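Local coordinates for protein alpha-Amylase (Thermotoga maritima, PDB 2B5D) that belongs to the family 57 glycoside hydrolases and combines a beta/alpha-barrel domain with a helical C-terminal region related to that of branching enzymes, at residues E157-Q162 with G187-L192; S462-I467 with E478-L483; Y492-L495 with R499-E502. One frame throughout, in Å; residues are numbered along the deposited sequence.

Along the chain the three contacts follow one another in series, each closing before the next begins. Contact 1 lies in the family 57 part, where helix 156-174 meets the loop that follows strand 180-182 of the central sheet. Contacts 2 and 3 belong to the helical C-terminal region and share helix 473-496: contact 2 sets the loop before it against its early turns, and contact 3 folds the chain back on its last turns. Centres of contacts 1 and 2 are about 20 Å apart, those of 2 and 3 about 25 Å, and those of 1 and 3 about 30 Å; none touches another. One long helix thus connects a contact near the barrel with a peripheral turn at a subunit interface.

Contact 1: residues E157-Q162 with G187-L192; sequences EVVNAQ and GYYQGL
V159 places CG1 anti to its backbone N (chi1 176°), while Y189 carries its ring between its own N and carbonyl carbon (chi1 64°), so that the two side chains approach from opposite directions. The setting is a beta-alpha-beta unit of the barrel domain: helix 156-174 links the parallel strands 137-142 and 180-182, and the loop after the second strand returns to the helix. The valine approaches the tyrosine at the ring edge, near the ring plane, with CG1 3.4 Å from OH; its second methyl, CG2, lies 3.8 Å from the same oxygen. The phenol end therefore rests on a forked apolar surface.

Residues Y189 to L192 form a type II beta turn, closed by a bond from L192 N to Y189 O of 3.1 Å, with G191 at a positive phi. The turn folds L192 back over Y189, its CB 4.2 Å above the centre of that ring. Packing here is buried and small in area. Nearby, Y188 OH is hydrogen-bonded to D193, and Q190 N to D399. The leucine completes the touch with one methyl, CD2, lying 3.7 Å from V159 CG1.

Contact 2: residues S462-I467 with E478-L483; sequences SDWAFI and ENRTKL
The principal interaction between W464 and R480 is a CH-pi contact, and it joins the loop between helices 443-458 and 473-496 to the second of those helices in the C-terminal helical region. R480 CB sits 3.7 Å from the centroid of the five-membered ring of W464, only 13° off the ring normal, and so lies squarely over the face. CG continues across the six-membered ring. The arginine chain bends at chi2 (-53°), lifting CD off the ring, and again at chi3, which turns NE back to 3.4 Å from CZ2 of W464. Beyond this the guanidinium does not stack flat: its plane stands 80° from that of the indole, and its edge faces the tryptophan. On the opposite face of the indole, offset toward the rim, lies CB of D463, so the ring is held between a helix residue and its own chain neighbour.

Van der Waals packing supplies the second element. T481 OG1 comes within 3.1 Å of W464 CB, a tight approach, as the two side chains slide past each other in opposite directions.

Polar groups are served mainly within each segment or beyond them. S462 O accepts from both A465 N and F466 N, drawing the loop into a compact turn. T481 OG1 has a weak hydrogen bond to A477 O, and W464 NE1 a weak one to L458 O at the end of helix 443-458. Further along the same helix as R480, L483 packs on Y21 of the second subunit.

No hydrogen bond crosses between the segments, so the loop is attached to the helix by shape and dispersion; an edge-on guanidinium would probably add a modest electrostatic attraction to the electron-rich indole.

Contact 3: residues Y492-L495 with R499-E502; sequences YDQL and RIDE
Q494 meets R499, I500 and D501 across the short loop connecting two consecutive helices of the C-terminal helical region, in which the chain leaves helix 473-496, turns, and enters helix 502-511. Its CG lies anti to the carbonyl carbon (chi1 -58°) and the chain beyond is extended, so the side chain reaches along the returning segment. CB approaches R499 O at 3.4 Å, and CD lies 3.4 Å from D501 CB, with the amide and carboxylate planes only 23° apart.

R499 takes a different course. Its CG is wedged between the backbone N and the carbonyl carbon (chi1 43°); the chain runs extended to NE, and the turn at the last torsion lays the guanidinium over the end of the helix. One face of that group covers the backbone around D493 and Q494, while NH2 lies 3.8 Å from D493 CB and NH1 3.7 Å from Q494 CG. NH2 forms a salt bridge with D22 of the second subunit, although R76 of that subunit, of like charge, lies close to NH1; the D493 carboxylate, without contact, may add a weaker attraction.

D501 is the N-cap of the following helix: its OD2 makes weak hydrogen bonds to the backbone N atoms of E503 and M504. Toward helix 443-458, L495 and I500 lie side by side and point the same way, their CD1 methyls 3.8 Å apart.

Contact 1: residues E157-Q162 with G187-L192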
loop_
_atom_site.group_PDB
_atom_site.type_symbol
_atom_site.label_atom_id
_atom_site.label_comp_id
_atom_site.label_asym_id
_atom_site.label_seq_id
_atom_site.Cartn_x
_atom_site.Cartn_y
_atom_site.Cartn_z
ATOM N N GLU A 157 -11.329 35.990 5.496
ATOM C CA GLU A 157 -10.920 35.899 6.911
ATOM C C GLU A 157 -9.672 35.018 7.089
ATOM O O GLU A 157 -8.751 35.352 7.873
ATOM C CB GLU A 157 -12.065 35.352 7.809
ATOM C CG GLU A 157 -13.427 36.122 7.784
ATOM C CD GLU A 157 -14.234 35.807 6.546
ATOM O OE1 GLU A 157 -15.408 36.178 6.514
ATOM O OE2 GLU A 157 -13.708 35.199 5.567
ATOM N N VAL A 158 -9.630 33.875 6.396
ATOM C CA VAL A 158 -8.481 32.967 6.588
ATOM C C VAL A 158 -7.241 33.501 5.864
ATOM O O VAL A 158 -6.103 33.518 6.394
ATOM C CB VAL A 158 -8.859 31.413 6.321
ATOM C CG1 VAL A 158 -8.917 31.080 4.841
ATOM C CG2 VAL A 158 -7.901 30.459 7.122
ATOM N N VAL A 159 -7.485 34.054 4.696
ATOM C CA VAL A 159 -6.423 34.754 3.962
ATOM C C VAL A 159 -5.717 35.842 4.770
ATOM O O VAL A 159 -4.478 35.842 4.885
ATOM C CB VAL A 159 -6.939 35.292 2.643
ATOM C CG1 VAL A 159 -5.835 36.124 1.913
ATOM C CG2 VAL A 159 -7.443 34.138 1.738
ATOM N N ASN A 160 -6.503 36.773 5.345
ATOM C CA ASN A 160 -5.956 37.946 6.032
ATOM C C ASN A 160 -5.307 37.498 7.357
ATOM O O ASN A 160 -4.271 38.032 7.787
ATOM C CB ASN A 160 -7.101 39.006 6.169
ATOM C CG ASN A 160 -6.640 40.363 6.788
ATOM O OD1 ASN A 160 -5.468 40.700 6.789
ATOM N ND2 ASN A 160 -7.588 41.114 7.346
ATOM N N ALA A 161 -5.914 36.503 8.017
ATOM C CA ALA A 161 -5.338 35.878 9.216
ATOM C C ALA A 161 -4.049 35.151 8.909
ATOM O O ALA A 161 -3.035 35.298 9.670
ATOM C CB ALA A 161 -6.338 34.898 9.829
ATOM N N GLN A 162 -4.030 34.372 7.816
ATOM C CA GLN A 162 -2.708 33.923 7.298
ATOM C C GLN A 162 -1.668 35.017 7.241
ATOM O O GLN A 162 -0.554 34.855 7.757
ATOM C CB GLN A 162 -2.810 33.237 5.932
ATOM C CG GLN A 162 -3.269 31.798 6.007
ATOM C CD GLN A 162 -2.154 30.824 6.357
ATOM O OE1 GLN A 162 -0.978 31.028 5.973
ATOM N NE2 GLN A 162 -2.526 29.705 7.059
ATOM N N GLY A 187 1.511 33.029 -5.090
ATOM C CA GLY A 187 0.081 32.981 -5.320
ATOM C C GLY A 187 -0.536 34.343 -4.977
ATOM O O GLY A 187 -0.547 34.776 -3.837
ATOM N N TYR A 188 -0.998 35.014 -6.007
ATOM C CA TYR A 188 -1.482 36.350 -5.921
ATOM C C TYR A 188 -2.789 36.332 -6.684
ATOM O O TYR A 188 -2.883 35.701 -7.734
ATOM C CB TYR A 188 -0.518 37.378 -6.539
ATOM C CG TYR A 188 -1.146 38.803 -6.453
ATOM C CD1 TYR A 188 -1.053 39.576 -5.261
ATOM C CD2 TYR A 188 -1.878 39.326 -7.517
ATOM C CE1 TYR A 188 -1.638 40.867 -5.176
ATOM C CE2 TYR A 188 -2.473 40.578 -7.433
ATOM C CZ TYR A 188 -2.368 41.332 -6.256
ATOM O OH TYR A 188 -2.947 42.576 -6.219
ATOM N N TYR A 189 -3.804 36.954 -6.097
ATOM C CA TYR A 189 -5.082 37.197 -6.781
ATOM C C TYR A 189 -5.500 38.658 -6.546
ATOM O O TYR A 189 -5.060 39.315 -5.603
ATOM C CB TYR A 189 -6.193 36.231 -6.310
ATOM C CG TYR A 189 -6.579 36.382 -4.858
ATOM C CD1 TYR A 189 -5.853 35.719 -3.853
ATOM C CD2 TYR A 189 -7.645 37.201 -4.487
ATOM C CE1 TYR A 189 -6.213 35.845 -2.485
ATOM C CE2 TYR A 189 -8.017 37.339 -3.160
ATOM C CZ TYR A 189 -7.307 36.655 -2.166
ATOM O OH TYR A 189 -7.673 36.822 -0.871
ATOM N N GLN A 190 -6.346 39.155 -7.416
ATOM C CA GLN A 190 -6.626 40.582 -7.417
ATOM C C GLN A 190 -7.400 41.040 -6.192
ATOM O O GLN A 190 -8.442 40.483 -5.846
ATOM C CB GLN A 190 -7.394 40.933 -8.683
ATOM C CG GLN A 190 -6.519 41.428 -9.737
ATOM C CD GLN A 190 -7.326 42.004 -10.834
ATOM O OE1 GLN A 190 -7.044 43.104 -11.291
ATOM N NE2 GLN A 190 -8.377 41.285 -11.259
ATOM N N GLY A 191 -6.853 42.013 -5.489
ATOM C CA GLY A 191 -7.493 42.408 -4.250
ATOM C C GLY A 191 -6.627 42.098 -3.066
ATOM O O GLY A 191 -6.732 42.766 -2.033
ATOM N N LEU A 192 -5.736 41.115 -3.206
ATOM C CA LEU A 192 -4.874 40.671 -2.097
ATOM C C LEU A 192 -3.934 41.750 -1.648
ATOM O O LEU A 192 -3.418 41.708 -0.559
ATOM C CB LEU A 192 -4.001 39.454 -2.553
ATOM C CG LEU A 192 -3.651 38.240 -1.686
ATOM C CD1 LEU A 192 -2.334 37.548 -2.038
ATOM C CD2 LEU A 192 -3.781 38.402 -0.222
#

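Contact 2: residues S462-I467 with E478-L483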
loop_
_atom_site.group_PDB
_atom_site.type_symbol
_atom_site.label_atom_id
_atom_site.label_comp_id
_atom_site.label_asym_id
_atom_site.label_seq_id
_atom_site.Cartn_x
_atom_site.Cartn_y
_atom_site.Cartn_z
ATOM N N SER A 462 0.829 24.477 2.019
ATOM C CA SER A 462 0.818 24.161 0.578
ATOM C C SER A 462 1.691 22.924 0.314
ATOM O O SER A 462 1.380 22.078 -0.546
ATOM C CB SER A 462 1.327 25.334 -0.262
ATOM O OG SER A 462 2.675 25.569 0.103
ATOM N N ASP A 463 2.799 22.880 1.040
ATOM C CA ASP A 463 3.600 21.680 1.276
ATOM C C ASP A 463 2.848 20.345 1.291
ATOM O O ASP A 463 3.326 19.385 0.665
ATOM C CB ASP A 463 4.355 21.839 2.605
ATOM C CG ASP A 463 5.038 23.182 2.711
ATOM O OD1 ASP A 463 6.133 23.324 2.148
ATOM O OD2 ASP A 463 4.468 24.098 3.341
ATOM N N TRP A 464 1.716 20.267 2.008
ATOM C CA TRP A 464 0.910 19.026 2.025
ATOM C C TRP A 464 -0.032 18.842 0.832
ATOM O O TRP A 464 -0.863 17.923 0.862
ATOM C CB TRP A 464 0.031 18.874 3.278
ATOM C CG TRP A 464 0.539 19.335 4.599
ATOM C CD1 TRP A 464 -0.191 20.003 5.565
ATOM C CD2 TRP A 464 1.857 19.151 5.143
ATOM N NE1 TRP A 464 0.603 20.261 6.657
ATOM C CE2 TRP A 464 1.861 19.751 6.431
ATOM C CE3 TRP A 464 3.036 18.537 4.669
ATOM C CZ2 TRP A 464 2.994 19.753 7.250
ATOM C CZ3 TRP A 464 4.160 18.545 5.475
ATOM C CH2 TRP A 464 4.129 19.145 6.764
ATOM N N ALA A 465 0.072 19.688 -0.197
ATOM C CA ALA A 465 -0.991 19.774 -1.223
ATOM C C ALA A 465 -0.502 19.596 -2.666
ATOM O O ALA A 465 -1.080 18.832 -3.447
ATOM C CB ALA A 465 -1.788 21.097 -1.064
ATOM N N PHE A 466 0.539 20.345 -3.007
ATOM C CA PHE A 466 1.239 20.249 -4.281
ATOM C C PHE A 466 2.624 20.709 -3.890
ATOM O O PHE A 466 3.041 21.838 -4.213
ATOM N N ILE A 467 3.323 19.840 -3.159
ATOM C CA ILE A 467 4.428 20.275 -2.314
ATOM C C ILE A 467 5.730 20.579 -3.009
ATOM O O ILE A 467 5.882 20.376 -4.227
ATOM N N GLU A 478 -0.724 13.913 2.701
ATOM C CA GLU A 478 -2.168 13.862 2.879
ATOM C C GLU A 478 -2.492 13.242 4.226
ATOM O O GLU A 478 -3.547 13.500 4.800
ATOM C CB GLU A 478 -2.859 13.151 1.714
ATOM C CG GLU A 478 -3.222 14.128 0.589
ATOM C CD GLU A 478 -4.073 13.496 -0.525
ATOM O OE1 GLU A 478 -3.656 13.565 -1.722
ATOM O OE2 GLU A 478 -5.159 12.937 -0.203
ATOM N N ASN A 479 -1.553 12.456 4.731
ATOM C CA ASN A 479 -1.579 12.027 6.115
ATOM C C ASN A 479 -1.453 13.209 7.090
ATOM O O ASN A 479 -2.209 13.278 8.043
ATOM C CB ASN A 479 -0.508 10.963 6.375
ATOM C CG ASN A 479 -0.900 9.561 5.818
ATOM O OD1 ASN A 479 -1.830 9.417 4.996
ATOM N ND2 ASN A 479 -0.169 8.527 6.267
ATOM N N ARG A 480 -0.497 14.116 6.850
ATOM C CA ARG A 480 -0.421 15.397 7.571
ATOM C C ARG A 480 -1.724 16.177 7.571
ATOM O O ARG A 480 -2.200 16.572 8.619
ATOM C CB ARG A 480 0.677 16.299 7.025
ATOM C CG ARG A 480 2.009 16.021 7.634
ATOM C CD ARG A 480 1.922 16.069 9.132
ATOM N NE ARG A 480 2.265 17.407 9.610
ATOM C CZ ARG A 480 2.540 17.712 10.883
ATOM N NH1 ARG A 480 2.500 16.764 11.837
ATOM N NH2 ARG A 480 2.842 18.977 11.201
ATOM N N THR A 481 -2.292 16.382 6.393
ATOM C CA THR A 481 -3.468 17.219 6.275
ATOM C C THR A 481 -4.604 16.662 7.119
ATOM O O THR A 481 -5.080 17.337 8.015
ATOM C CB THR A 481 -3.884 17.450 4.799
ATOM O OG1 THR A 481 -2.836 18.167 4.132
ATOM C CG2 THR A 481 -5.166 18.304 4.710
ATOM N N LYS A 482 -4.992 15.421 6.845
ATOM C CA LYS A 482 -6.017 14.681 7.603
ATOM C C LYS A 482 -5.747 14.600 9.104
ATOM O O LYS A 482 -6.667 14.733 9.913
ATOM C CB LYS A 482 -6.197 13.278 7.014
ATOM C CG LYS A 482 -6.573 13.332 5.512
ATOM C CD LYS A 482 -6.856 11.944 4.929
ATOM C CE LYS A 482 -7.363 12.043 3.470
ATOM N NZ LYS A 482 -7.740 10.677 2.883
ATOM N N LEU A 483 -4.502 14.428 9.491
ATOM C CA LEU A 483 -4.172 14.481 10.907
ATOM C C LEU A 483 -4.627 15.831 11.559
ATOM O O LEU A 483 -5.324 15.844 12.563
ATOM C CB LEU A 483 -2.681 14.237 11.082
ATOM C CG LEU A 483 -2.075 14.326 12.480
ATOM C CD1 LEU A 483 -2.729 13.285 13.376
ATOM C CD2 LEU A 483 -0.619 14.056 12.351
#

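Contact 3: residues Y492-L495 with R499-E502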
loop_
_atom_site.group_PDB
_atom_site.type_symbol
_atom_site.label_atom_id
_atom_site.label_comp_id
_atom_site.label_asym_id
_atom_site.label_seq_id
_atom_site.Cartn_x
_atom_site.Cartn_y
_atom_site.Cartn_z
ATOM N N TYR A 492 -13.384 20.786 18.063
ATOM C CA TYR A 492 -14.647 21.402 17.731
ATOM C C TYR A 492 -15.745 20.699 18.498
ATOM O O TYR A 492 -16.616 21.358 19.101
ATOM C CB TYR A 492 -14.907 21.327 16.225
ATOM C CG TYR A 492 -16.263 21.819 15.824
ATOM C CD1 TYR A 492 -16.536 23.191 15.766
ATOM C CD2 TYR A 492 -17.301 20.922 15.516
ATOM C CE1 TYR A 492 -17.798 23.664 15.403
ATOM C CE2 TYR A 492 -18.571 21.378 15.164
ATOM C CZ TYR A 492 -18.814 22.757 15.112
ATOM O OH TYR A 492 -20.064 23.242 14.746
ATOM N N ASP A 493 -15.704 19.367 18.466
ATOM C CA ASP A 493 -16.676 18.545 19.162
ATOM C C ASP A 493 -16.695 18.709 20.675
ATOM O O ASP A 493 -17.753 18.832 21.267
ATOM C CB ASP A 493 -16.454 17.099 18.795
ATOM C CG ASP A 493 -16.944 16.808 17.432
ATOM O OD1 ASP A 493 -17.668 17.687 16.878
ATOM O OD2 ASP A 493 -16.609 15.721 16.913
ATOM N N GLN A 494 -15.528 18.745 21.290
ATOM C CA GLN A 494 -15.479 18.975 22.715
ATOM C C GLN A 494 -16.065 20.344 23.092
ATOM O O GLN A 494 -16.723 20.463 24.118
ATOM C CB GLN A 494 -14.057 18.845 23.218
ATOM C CG GLN A 494 -13.494 17.494 22.899
ATOM C CD GLN A 494 -12.053 17.343 23.292
ATOM O OE1 GLN A 494 -11.452 16.309 23.035
ATOM N NE2 GLN A 494 -11.485 18.362 23.923
ATOM N N LEU A 495 -15.837 21.356 22.254
ATOM C CA LEU A 495 -16.212 22.718 22.587
ATOM C C LEU A 495 -17.705 22.846 22.496
ATOM O O LEU A 495 -18.349 23.272 23.440
ATOM C CB LEU A 495 -15.539 23.737 21.659
ATOM C CG LEU A 495 -15.675 25.215 22.066
ATOM C CD1 LEU A 495 -14.987 25.506 23.414
ATOM C CD2 LEU A 495 -15.047 26.056 21.000
ATOM N N ARG A 499 -17.757 19.262 26.767
ATOM C CA ARG A 499 -16.822 18.260 27.259
ATOM C C ARG A 499 -15.381 18.486 26.801
ATOM O O ARG A 499 -14.712 17.572 26.290
ATOM C CB ARG A 499 -17.311 16.831 26.943
ATOM C CG ARG A 499 -17.863 16.653 25.547
ATOM C CD ARG A 499 -18.141 15.189 25.192
ATOM N NE ARG A 499 -18.182 15.037 23.741
ATOM C CZ ARG A 499 -17.106 14.825 22.979
ATOM N NH1 ARG A 499 -15.901 14.724 23.549
ATOM N NH2 ARG A 499 -17.230 14.710 21.652
ATOM N N ILE A 500 -14.894 19.706 27.006
ATOM C CA ILE A 500 -13.481 19.966 26.726
ATOM C C ILE A 500 -12.633 18.985 27.514
ATOM O O ILE A 500 -12.799 18.845 28.725
ATOM C CB ILE A 500 -13.048 21.424 27.027
ATOM C CG1 ILE A 500 -13.733 22.388 26.065
ATOM C CG2 ILE A 500 -11.519 21.585 26.921
ATOM C CD1 ILE A 500 -13.536 23.839 26.466
ATOM N N ASP A 501 -11.705 18.346 26.807
ATOM C CA ASP A 501 -10.869 17.287 27.329
ATOM C C ASP A 501 -9.483 17.860 27.476
ATOM O O ASP A 501 -8.727 17.974 26.524
ATOM C CB ASP A 501 -10.921 16.143 26.321
ATOM C CG ASP A 501 -10.083 14.945 26.709
ATOM O OD1 ASP A 501 -10.423 13.852 26.168
ATOM O OD2 ASP A 501 -9.105 15.092 27.498
ATOM N N GLU A 502 -9.134 18.216 28.692
ATOM C CA GLU A 502 -7.969 19.030 28.902
ATOM C C GLU A 502 -6.651 18.380 28.627
ATOM O O GLU A 502 -5.679 19.071 28.314
ATOM C CB GLU A 502 -7.961 19.605 30.301
ATOM C CG GLU A 502 -8.989 20.697 30.490
ATOM C CD GLU A 502 -8.724 21.454 31.771
ATOM O OE1 GLU A 502 -7.549 21.895 31.951
ATOM O OE2 GLU A 502 -9.679 21.588 32.588
#